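PDB 2YZV: ADP-ribosylglycohydrolase from Thermus thermophilus, which belongs to the ADP-ribosylglycohydrolase family, an all-helical fold, and binds magnesium ions. Local coordinates for residues A228-M242 / Y259-P273. Sequence-based numbering, arbitrary orientation.
Sequences ALWAFARGRDFEEGM and YGQLAGAYYGLGAIP
Tyr259 thrusts its ring between two helices joined by the short loop 235-237, among Ala231, Phe238, Gly241 and Met242. Its CG lies anti to the backbone N (chi1 167°), which sends the phenol inward. Gly241, lacking a side chain, lets the ring lie against bare backbone, with Gly241 C 3.3 Å from Tyr259 CZ; Ala263 CB sits over the opposite face, offset toward the rim. Met242 curls at chi2 and chi3 to bring its CE to the ring's edge, 3.6 Å from Tyr259 CD2, while Met242 SD lies obliquely, 5.0 Å from the Tyr259 ring centroid, a Met-aromatic contact.

Two phenylalanines are knobs in holes of helix 252-267. Phe232 directs its edge at the face of Tyr266, a T-shaped pair with planes at 86°, while Leu262 CG sits over its own face. Phe238 has Ile272 CG1 centred over one face, 3.7 Å from the ring centroid, and the edge of Tyr259 over the other; small Gly260, Ala263 and Gly264 admit this broad ring.

The one direct hydrogen bond across the contact runs from Tyr259 OH to Phe238 O, at 2.9 Å; this carbonyl also accepts from Met242 N. A water donates to Tyr259 OH and also lies within bonding distance of Tyr267 OH and, less certainly, Gly235 O; Lys184 also reaches Tyr267 OH. Within 228-242, Asp237 N-caps the second helix through OD1, 2.7 Å from Glu240 N.

The segment 259-267 runs at 35° to 228-234 and nearly antiparallel to 238-242, forming a three-helix, knobs-into-holes core within the all-helical ADP-ribosylglycohydrolase fold.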
ATOM      1  N   ALA A 228      -2.493  -0.107  -9.990  1.00  7.94           N
ATOM      2  CA  ALA A 228      -2.548  -1.324  -9.193  1.00  9.04           C
ATOM      3  C   ALA A 228      -3.794  -2.121  -9.567  1.00  8.78           C
ATOM      4  O   ALA A 228      -3.744  -3.343  -9.688  1.00  9.12           O
ATOM      5  CB  ALA A 228      -2.569  -0.977  -7.705  1.00  9.63           C
ATOM      6  N   LEU A 229      -4.910  -1.422  -9.761  1.00  9.42           N
ATOM      7  CA  LEU A 229      -6.154  -2.088 -10.128  1.00  9.34           C
ATOM      8  C   LEU A 229      -6.039  -2.730 -11.512  1.00  9.09           C
ATOM      9  O   LEU A 229      -6.579  -3.806 -11.748  1.00  9.01           O
ATOM     10  CB  LEU A 229      -7.322  -1.099 -10.094  1.00  9.10           C
ATOM     11  CG  LEU A 229      -7.795  -0.705  -8.693  1.00  9.76           C
ATOM     12  CD1 LEU A 229      -8.840   0.397  -8.790  1.00  9.52           C
ATOM     13  CD2 LEU A 229      -8.376  -1.928  -7.984  1.00 12.38           C
ATOM     14  N   TRP A 230      -5.337  -2.067 -12.425  1.00 10.13           N
ATOM     15  CA  TRP A 230      -5.148  -2.610 -13.764  1.00  9.54           C
ATOM     16  C   TRP A 230      -4.348  -3.912 -13.689  1.00  8.87           C
ATOM     17  O   TRP A 230      -4.717  -4.917 -14.292  1.00  8.33           O
ATOM     18  CB  TRP A 230      -4.394  -1.600 -14.632  1.00  8.97           C
ATOM     19  CG  TRP A 230      -3.828  -2.188 -15.880  1.00 10.35           C
ATOM     20  CD1 TRP A 230      -4.504  -2.496 -17.029  1.00 11.88           C
ATOM     21  CD2 TRP A 230      -2.468  -2.581 -16.097  1.00 11.99           C
ATOM     22  NE1 TRP A 230      -3.646  -3.057 -17.946  1.00 13.26           N
ATOM     23  CE2 TRP A 230      -2.390  -3.122 -17.400  1.00 12.01           C
ATOM     24  CE3 TRP A 230      -1.305  -2.529 -15.313  1.00 11.75           C
ATOM     25  CZ2 TRP A 230      -1.193  -3.611 -17.941  1.00 12.56           C
ATOM     26  CZ3 TRP A 230      -0.113  -3.015 -15.851  1.00 12.97           C
ATOM     27  CH2 TRP A 230      -0.070  -3.549 -17.153  1.00 13.77           C
ATOM     28  N   ALA A 231      -3.250  -3.888 -12.940  1.00  8.90           N
ATOM     29  CA  ALA A 231      -2.400  -5.065 -12.800  1.00  9.24           C
ATOM     30  C   ALA A 231      -3.165  -6.205 -12.144  1.00  9.50           C
ATOM     31  O   ALA A 231      -2.987  -7.372 -12.492  1.00 10.30           O
ATOM     32  CB  ALA A 231      -1.157  -4.719 -11.976  1.00  8.75           C
ATOM     33  N   PHE A 232      -4.022  -5.858 -11.189  1.00  9.77           N
ATOM     34  CA  PHE A 232      -4.821  -6.857 -10.493  1.00  8.64           C
ATOM     35  C   PHE A 232      -5.845  -7.457 -11.457  1.00 10.78           C
ATOM     36  O   PHE A 232      -6.061  -8.669 -11.475  1.00 11.67           O
ATOM     37  CB  PHE A 232      -5.517  -6.210  -9.285  1.00  9.99           C
ATOM     38  CG  PHE A 232      -6.363  -7.161  -8.479  1.00  9.24           C
ATOM     39  CD1 PHE A 232      -5.817  -8.322  -7.938  1.00 11.67           C
ATOM     40  CD2 PHE A 232      -7.702  -6.872  -8.231  1.00 10.77           C
ATOM     41  CE1 PHE A 232      -6.595  -9.184  -7.158  1.00 10.81           C
ATOM     42  CE2 PHE A 232      -8.489  -7.725  -7.454  1.00 10.67           C
ATOM     43  CZ  PHE A 232      -7.933  -8.885  -6.915  1.00 10.23           C
ATOM     44  N   ALA A 233      -6.455  -6.607 -12.273  1.00  9.50           N
ATOM     45  CA  ALA A 233      -7.456  -7.069 -13.231  1.00 11.33           C
ATOM     46  C   ALA A 233      -6.874  -7.982 -14.309  1.00 12.36           C
ATOM     47  O   ALA A 233      -7.484  -8.990 -14.676  1.00 14.04           O
ATOM     48  CB  ALA A 233      -8.135  -5.873 -13.882  1.00 12.31           C
ATOM     49  N   ARG A 234      -5.691  -7.641 -14.811  1.00 12.22           N
ATOM     50  CA  ARG A 234      -5.080  -8.431 -15.874  1.00 12.61           C
ATOM     51  C   ARG A 234      -4.249  -9.625 -15.415  1.00 13.60           C
ATOM     52  O   ARG A 234      -4.116 -10.603 -16.150  1.00 15.10           O
ATOM     53  CB  ARG A 234      -4.227  -7.531 -16.772  1.00 13.01           C
ATOM     54  CG  ARG A 234      -4.981  -6.351 -17.370  1.00 12.77           C
ATOM     55  CD  ARG A 234      -6.272  -6.784 -18.059  1.00 13.03           C
ATOM     56  NE  ARG A 234      -7.002  -5.628 -18.568  1.00 11.18           N
ATOM     57  CZ  ARG A 234      -8.317  -5.602 -18.762  1.00 10.70           C
ATOM     58  NH1 ARG A 234      -9.050  -6.674 -18.495  1.00 12.56           N
ATOM     59  NH2 ARG A 234      -8.899  -4.491 -19.198  1.00 11.59           N
ATOM     60  N   GLY A 235      -3.683  -9.550 -14.215  1.00 13.45           N
ATOM     61  CA  GLY A 235      -2.887 -10.656 -13.715  1.00 14.15           C
ATOM     62  C   GLY A 235      -3.776 -11.817 -13.311  1.00 15.21           C
ATOM     63  O   GLY A 235      -4.796 -11.619 -12.655  1.00 16.18           O
ATOM     64  N   ARG A 236      -3.397 -13.029 -13.709  1.00 16.25           N
ATOM     65  CA  ARG A 236      -4.177 -14.219 -13.378  1.00 17.28           C
ATOM     66  C   ARG A 236      -3.782 -14.811 -12.026  1.00 17.58           C
ATOM     67  O   ARG A 236      -4.503 -15.635 -11.460  1.00 18.90           O
ATOM     68  CB  ARG A 236      -4.025 -15.257 -14.491  1.00 19.28           C
ATOM     69  CG  ARG A 236      -4.703 -14.834 -15.787  1.00 22.05           C
ATOM     70  CD  ARG A 236      -4.286 -15.713 -16.950  1.00 24.73           C
ATOM     71  NE  ARG A 236      -2.891 -15.492 -17.317  1.00 27.60           N
ATOM     72  CZ  ARG A 236      -2.238 -16.192 -18.239  1.00 29.63           C
ATOM     73  NH1 ARG A 236      -2.853 -17.167 -18.894  1.00 31.77           N
ATOM     74  NH2 ARG A 236      -0.969 -15.914 -18.508  1.00 30.85           N
ATOM     75  N   ASP A 237      -2.631 -14.384 -11.518  1.00 16.42           N
ATOM     76  CA  ASP A 237      -2.145 -14.819 -10.217  1.00 16.28           C
ATOM     77  C   ASP A 237      -1.284 -13.699  -9.645  1.00 15.75           C
ATOM     78  O   ASP A 237      -1.036 -12.701 -10.321  1.00 14.46           O
ATOM     79  CB  ASP A 237      -1.345 -16.129 -10.321  1.00 18.55           C
ATOM     80  CG  ASP A 237      -0.257 -16.077 -11.371  1.00 22.17           C
ATOM     81  OD1 ASP A 237       0.562 -15.136 -11.350  1.00 21.95           O
ATOM     82  OD2 ASP A 237      -0.211 -16.994 -12.219  1.00 26.50           O
ATOM     83  N   PHE A 238      -0.840 -13.854  -8.404  1.00 14.55           N
ATOM     84  CA  PHE A 238      -0.033 -12.821  -7.763  1.00 13.75           C
ATOM     85  C   PHE A 238       1.195 -12.434  -8.583  1.00 14.75           C
ATOM     86  O   PHE A 238       1.435 -11.253  -8.857  1.00 14.39           O
ATOM     87  CB  PHE A 238       0.422 -13.284  -6.380  1.00 12.50           C
ATOM     88  CG  PHE A 238       1.090 -12.207  -5.575  1.00 11.29           C
ATOM     89  CD1 PHE A 238       0.355 -11.434  -4.682  1.00 10.62           C
ATOM     90  CD2 PHE A 238       2.452 -11.952  -5.722  1.00 12.02           C
ATOM     91  CE1 PHE A 238       0.960 -10.422  -3.945  1.00 11.18           C
ATOM     92  CE2 PHE A 238       3.070 -10.942  -4.992  1.00 12.48           C
ATOM     93  CZ  PHE A 238       2.322 -10.173  -4.099  1.00 11.45           C
ATOM     94  N   GLU A 239       1.975 -13.435  -8.970  1.00 14.79           N
ATOM     95  CA  GLU A 239       3.193 -13.209  -9.736  1.00 15.62           C
ATOM     96  C   GLU A 239       2.975 -12.449 -11.041  1.00 15.23           C
ATOM     97  O   GLU A 239       3.654 -11.456 -11.310  1.00 13.81           O
ATOM     98  CB  GLU A 239       3.877 -14.549 -10.030  1.00 18.40           C
ATOM     99  CG  GLU A 239       5.231 -14.419 -10.707  1.00 22.49           C
ATOM    100  CD  GLU A 239       5.938 -15.753 -10.851  1.00 26.11           C
ATOM    101  OE1 GLU A 239       7.112 -15.762 -11.273  1.00 29.23           O
ATOM    102  OE2 GLU A 239       5.318 -16.792 -10.543  1.00 29.92           O
ATOM    103  N   GLU A 240       2.028 -12.905 -11.854  1.00 14.46           N
ATOM    104  CA  GLU A 240       1.777 -12.244 -13.130  1.00 15.05           C
ATOM    105  C   GLU A 240       1.350 -10.789 -12.963  1.00 14.06           C
ATOM    106  O   GLU A 240       1.828  -9.907 -13.684  1.00 14.27           O
ATOM    107  CB  GLU A 240       0.723 -13.007 -13.936  1.00 17.97           C
ATOM    108  CG  GLU A 240       0.461 -12.388 -15.297  1.00 19.65           C
ATOM    109  CD  GLU A 240      -0.418 -13.247 -16.181  1.00 22.76           C
ATOM    110  OE1 GLU A 240      -1.514 -13.640 -15.736  1.00 20.26           O
ATOM    111  OE2 GLU A 240      -0.007 -13.523 -17.329  1.00 29.01           O
ATOM    112  N   GLY A 241       0.452 -10.542 -12.014  1.00 12.51           N
ATOM    113  CA  GLY A 241      -0.007  -9.186 -11.774  1.00 12.13           C
ATOM    114  C   GLY A 241       1.116  -8.310 -11.246  1.00 10.14           C
ATOM    115  O   GLY A 241       1.228  -7.145 -11.621  1.00 10.47           O
ATOM    116  N   MET A 242       1.954  -8.867 -10.379  1.00  9.57           N
ATOM    117  CA  MET A 242       3.068  -8.101  -9.825  1.00  8.27           C
ATOM    118  C   MET A 242       4.042  -7.680 -10.919  1.00  8.86           C
ATOM    119  O   MET A 242       4.521  -6.543 -10.931  1.00  8.55           O
ATOM    120  CB  MET A 242       3.809  -8.909  -8.762  1.00  8.33           C
ATOM    121  CG  MET A 242       4.973  -8.151  -8.123  1.00  8.62           C
ATOM    122  SD  MET A 242       4.469  -6.619  -7.281  1.00 10.07           S
ATOM    123  CE  MET A 242       3.758  -7.296  -5.787  1.00  9.50           C
ATOM    124  N   TYR A 259      -0.303  -2.781  -5.322  1.00  8.49           N
ATOM    125  CA  TYR A 259      -0.767  -4.018  -5.943  1.00  8.61           C
ATOM    126  C   TYR A 259      -0.540  -5.174  -4.971  1.00  9.44           C
ATOM    127  O   TYR A 259      -1.396  -6.043  -4.804  1.00  8.96           O
ATOM    128  CB  TYR A 259       0.007  -4.307  -7.235  1.00 10.48           C
ATOM    129  CG  TYR A 259      -0.220  -5.714  -7.751  1.00  8.23           C
ATOM    130  CD1 TYR A 259      -1.309  -6.013  -8.566  1.00  9.97           C
ATOM    131  CD2 TYR A 259       0.610  -6.761  -7.348  1.00  9.11           C
ATOM    132  CE1 TYR A 259      -1.571  -7.319  -8.962  1.00 10.34           C
ATOM    133  CE2 TYR A 259       0.357  -8.070  -7.733  1.00  9.60           C
ATOM    134  CZ  TYR A 259      -0.737  -8.345  -8.538  1.00 10.10           C
ATOM    135  OH  TYR A 259      -1.021  -9.647  -8.885  1.00 12.30           O
ATOM    136  N   GLY A 260       0.628  -5.172  -4.336  1.00  8.00           N
ATOM    137  CA  GLY A 260       0.977  -6.227  -3.400  1.00  9.46           C
ATOM    138  C   GLY A 260      -0.001  -6.392  -2.254  1.00  9.94           C
ATOM    139  O   GLY A 260      -0.304  -7.515  -1.847  1.00 10.75           O
ATOM    140  N   GLN A 261      -0.484  -5.275  -1.724  1.00  8.53           N
ATOM    141  CA  GLN A 261      -1.441  -5.305  -0.626  1.00  8.76           C
ATOM    142  C   GLN A 261      -2.759  -5.924  -1.066  1.00  9.20           C
ATOM    143  O   GLN A 261      -3.297  -6.801  -0.391  1.00  9.54           O
ATOM    144  CB  GLN A 261      -1.714  -3.891  -0.122  1.00  8.90           C
ATOM    145  CG  GLN A 261      -0.536  -3.239   0.561  1.00  8.16           C
ATOM    146  CD  GLN A 261      -0.799  -1.786   0.847  1.00  8.10           C
ATOM    147  OE1 GLN A 261      -1.617  -1.443   1.705  1.00  9.18           O
ATOM    148  NE2 GLN A 261      -0.117  -0.916   0.118  1.00  8.22           N
ATOM    149  N   LEU A 262      -3.278  -5.456  -2.196  1.00  8.52           N
ATOM    150  CA  LEU A 262      -4.552  -5.954  -2.705  1.00  8.81           C
ATOM    151  C   LEU A 262      -4.464  -7.396  -3.159  1.00  9.79           C
ATOM    152  O   LEU A 262      -5.285  -8.222  -2.763  1.00 10.71           O
ATOM    153  CB  LEU A 262      -5.045  -5.072  -3.859  1.00  9.39           C
ATOM    154  CG  LEU A 262      -6.349  -5.489  -4.551  1.00  9.57           C
ATOM    155  CD1 LEU A 262      -7.489  -5.571  -3.538  1.00 11.31           C
ATOM    156  CD2 LEU A 262      -6.676  -4.480  -5.644  1.00 12.57           C
ATOM    157  N   ALA A 263      -3.471  -7.696  -3.989  1.00 10.08           N
ATOM    158  CA  ALA A 263      -3.289  -9.053  -4.494  1.00  8.90           C
ATOM    159  C   ALA A 263      -2.881 -10.007  -3.370  1.00  9.88           C
ATOM    160  O   ALA A 263      -3.222 -11.191  -3.401  1.00 10.62           O
ATOM    161  CB  ALA A 263      -2.245  -9.058  -5.608  1.00  9.70           C
ATOM    162  N   GLY A 264      -2.161  -9.495  -2.374  1.00 10.11           N
ATOM    163  CA  GLY A 264      -1.754 -10.335  -1.258  1.00 11.31           C
ATOM    164  C   GLY A 264      -2.963 -10.769  -0.448  1.00 10.76           C
ATOM    165  O   GLY A 264      -3.070 -11.923  -0.022  1.00 13.04           O
ATOM    166  N   ALA A 265      -3.884  -9.837  -0.226  1.00 11.24           N
ATOM    167  CA  ALA A 265      -5.099 -10.141   0.527  1.00 10.37           C
ATOM    168  C   ALA A 265      -6.010 -11.066  -0.278  1.00 12.35           C
ATOM    169  O   ALA A 265      -6.697 -11.929   0.282  1.00 11.68           O
ATOM    170  CB  ALA A 265      -5.844  -8.851   0.859  1.00 11.00           C
ATOM    171  N   TYR A 266      -6.013 -10.882  -1.593  1.00 11.14           N
ATOM    172  CA  TYR A 266      -6.854 -11.674  -2.484  1.00 12.81           C
ATOM    173  C   TYR A 266      -6.356 -13.100  -2.714  1.00 14.32           C
ATOM    174  O   TYR A 266      -7.121 -14.062  -2.573  1.00 14.87           O
ATOM    175  CB  TYR A 266      -6.987 -10.966  -3.835  1.00 12.61           C
ATOM    176  CG  TYR A 266      -7.907 -11.674  -4.800  1.00 13.09           C
ATOM    177  CD1 TYR A 266      -9.287 -11.663  -4.606  1.00 15.62           C
ATOM    178  CD2 TYR A 266      -7.398 -12.371  -5.892  1.00 14.44           C
ATOM    179  CE1 TYR A 266     -10.142 -12.330  -5.478  1.00 17.92           C
ATOM    180  CE2 TYR A 266      -8.246 -13.046  -6.774  1.00 17.58           C
ATOM    181  CZ  TYR A 266      -9.617 -13.018  -6.556  1.00 19.35           C
ATOM    182  OH  TYR A 266     -10.461 -13.684  -7.415  1.00 22.84           O
ATOM    183  N   TYR A 267      -5.080 -13.236  -3.069  1.00 13.69           N
ATOM    184  CA  TYR A 267      -4.485 -14.545  -3.352  1.00 13.67           C
ATOM    185  C   TYR A 267      -3.912 -15.251  -2.125  1.00 14.83           C
ATOM    186  O   TYR A 267      -3.812 -16.484  -2.101  1.00 15.55           O
ATOM    187  CB  TYR A 267      -3.377 -14.404  -4.397  1.00 14.51           C
ATOM    188  CG  TYR A 267      -3.829 -13.918  -5.756  1.00 14.44           C
ATOM    189  CD1 TYR A 267      -4.648 -14.707  -6.569  1.00 16.17           C
ATOM    190  CD2 TYR A 267      -3.399 -12.688  -6.252  1.00 14.70           C
ATOM    191  CE1 TYR A 267      -5.018 -14.283  -7.844  1.00 17.53           C
ATOM    192  CE2 TYR A 267      -3.763 -12.255  -7.522  1.00 15.34           C
ATOM    193  CZ  TYR A 267      -4.568 -13.056  -8.314  1.00 17.32           C
ATOM    194  OH  TYR A 267      -4.897 -12.637  -9.582  1.00 18.33           O
ATOM    195  N   GLY A 268      -3.518 -14.476  -1.119  1.00 12.86           N
ATOM    196  CA  GLY A 268      -2.964 -15.054   0.094  1.00 13.72           C
ATOM    197  C   GLY A 268      -1.461 -15.272   0.048  1.00 13.40           C
ATOM    198  O   GLY A 268      -0.870 -15.380  -1.025  1.00 14.75           O
ATOM    199  N   LEU A 269      -0.846 -15.345   1.226  1.00 14.60           N
ATOM    200  CA  LEU A 269       0.596 -15.541   1.347  1.00 14.24           C
ATOM    201  C   LEU A 269       1.102 -16.766   0.588  1.00 15.87           C
ATOM    202  O   LEU A 269       2.159 -16.721  -0.041  1.00 15.08           O
ATOM    203  CB  LEU A 269       0.987 -15.674   2.824  1.00 15.75           C
ATOM    204  CG  LEU A 269       2.491 -15.761   3.097  1.00 16.57           C
ATOM    205  CD1 LEU A 269       3.144 -14.413   2.809  1.00 18.26           C
ATOM    206  CD2 LEU A 269       2.732 -16.165   4.539  1.00 17.04           C
ATOM    207  N   GLY A 270       0.345 -17.857   0.654  1.00 15.58           N
ATOM    208  CA  GLY A 270       0.754 -19.077  -0.020  1.00 17.75           C
ATOM    209  C   GLY A 270       0.890 -18.965  -1.526  1.00 17.12           C
ATOM    210  O   GLY A 270       1.576 -19.780  -2.148  1.00 18.69           O
ATOM    211  N   ALA A 271       0.247 -17.957  -2.114  1.00 16.98           N
ATOM    212  CA  ALA A 271       0.282 -17.750  -3.557  1.00 17.44           C
ATOM    213  C   ALA A 271       1.437 -16.866  -4.017  1.00 17.03           C
ATOM    214  O   ALA A 271       1.695 -16.749  -5.216  1.00 19.45           O
ATOM    215  CB  ALA A 271      -1.044 -17.158  -4.028  1.00 19.43           C
ATOM    216  N   ILE A 272       2.125 -16.236  -3.071  1.00 14.88           N
ATOM    217  CA  ILE A 272       3.261 -15.384  -3.413  1.00 15.84           C
ATOM    218  C   ILE A 272       4.491 -16.267  -3.621  1.00 15.13           C
ATOM    219  O   ILE A 272       4.785 -17.133  -2.794  1.00 15.62           O
ATOM    220  CB  ILE A 272       3.556 -14.367  -2.287  1.00 15.21           C
ATOM    221  CG1 ILE A 272       2.328 -13.482  -2.046  1.00 15.18           C
ATOM    222  CG2 ILE A 272       4.774 -13.529  -2.650  1.00 16.54           C
ATOM    223  CD1 ILE A 272       2.497 -12.466  -0.927  1.00 16.29           C
ATOM    224  N   PRO A 273       5.219 -16.072  -4.735  1.00 14.88           N
ATOM    225  CA  PRO A 273       6.415 -16.875  -5.014  1.00 15.24           C
ATOM    226  C   PRO A 273       7.317 -17.032  -3.796  1.00 16.15           C
ATOM    227  O   PRO A 273       7.748 -16.045  -3.198  1.00 17.12           O
ATOM    228  CB  PRO A 273       7.090 -16.098  -6.139  1.00 15.06           C
ATOM    229  CG  PRO A 273       5.924 -15.589  -6.912  1.00 14.61           C
ATOM    230  CD  PRO A 273       4.977 -15.105  -5.822  1.00 14.46           C
TER
HETATM  231  O   HOH W   1      -3.446 -10.232 -10.217  1.00 15.30           O
HETATM  232  O   HOH W   2      -7.079 -13.818 -10.876  1.00 28.96           O
HETATM  233  O   HOH W   3       1.561 -16.277  -8.046  1.00 24.37           O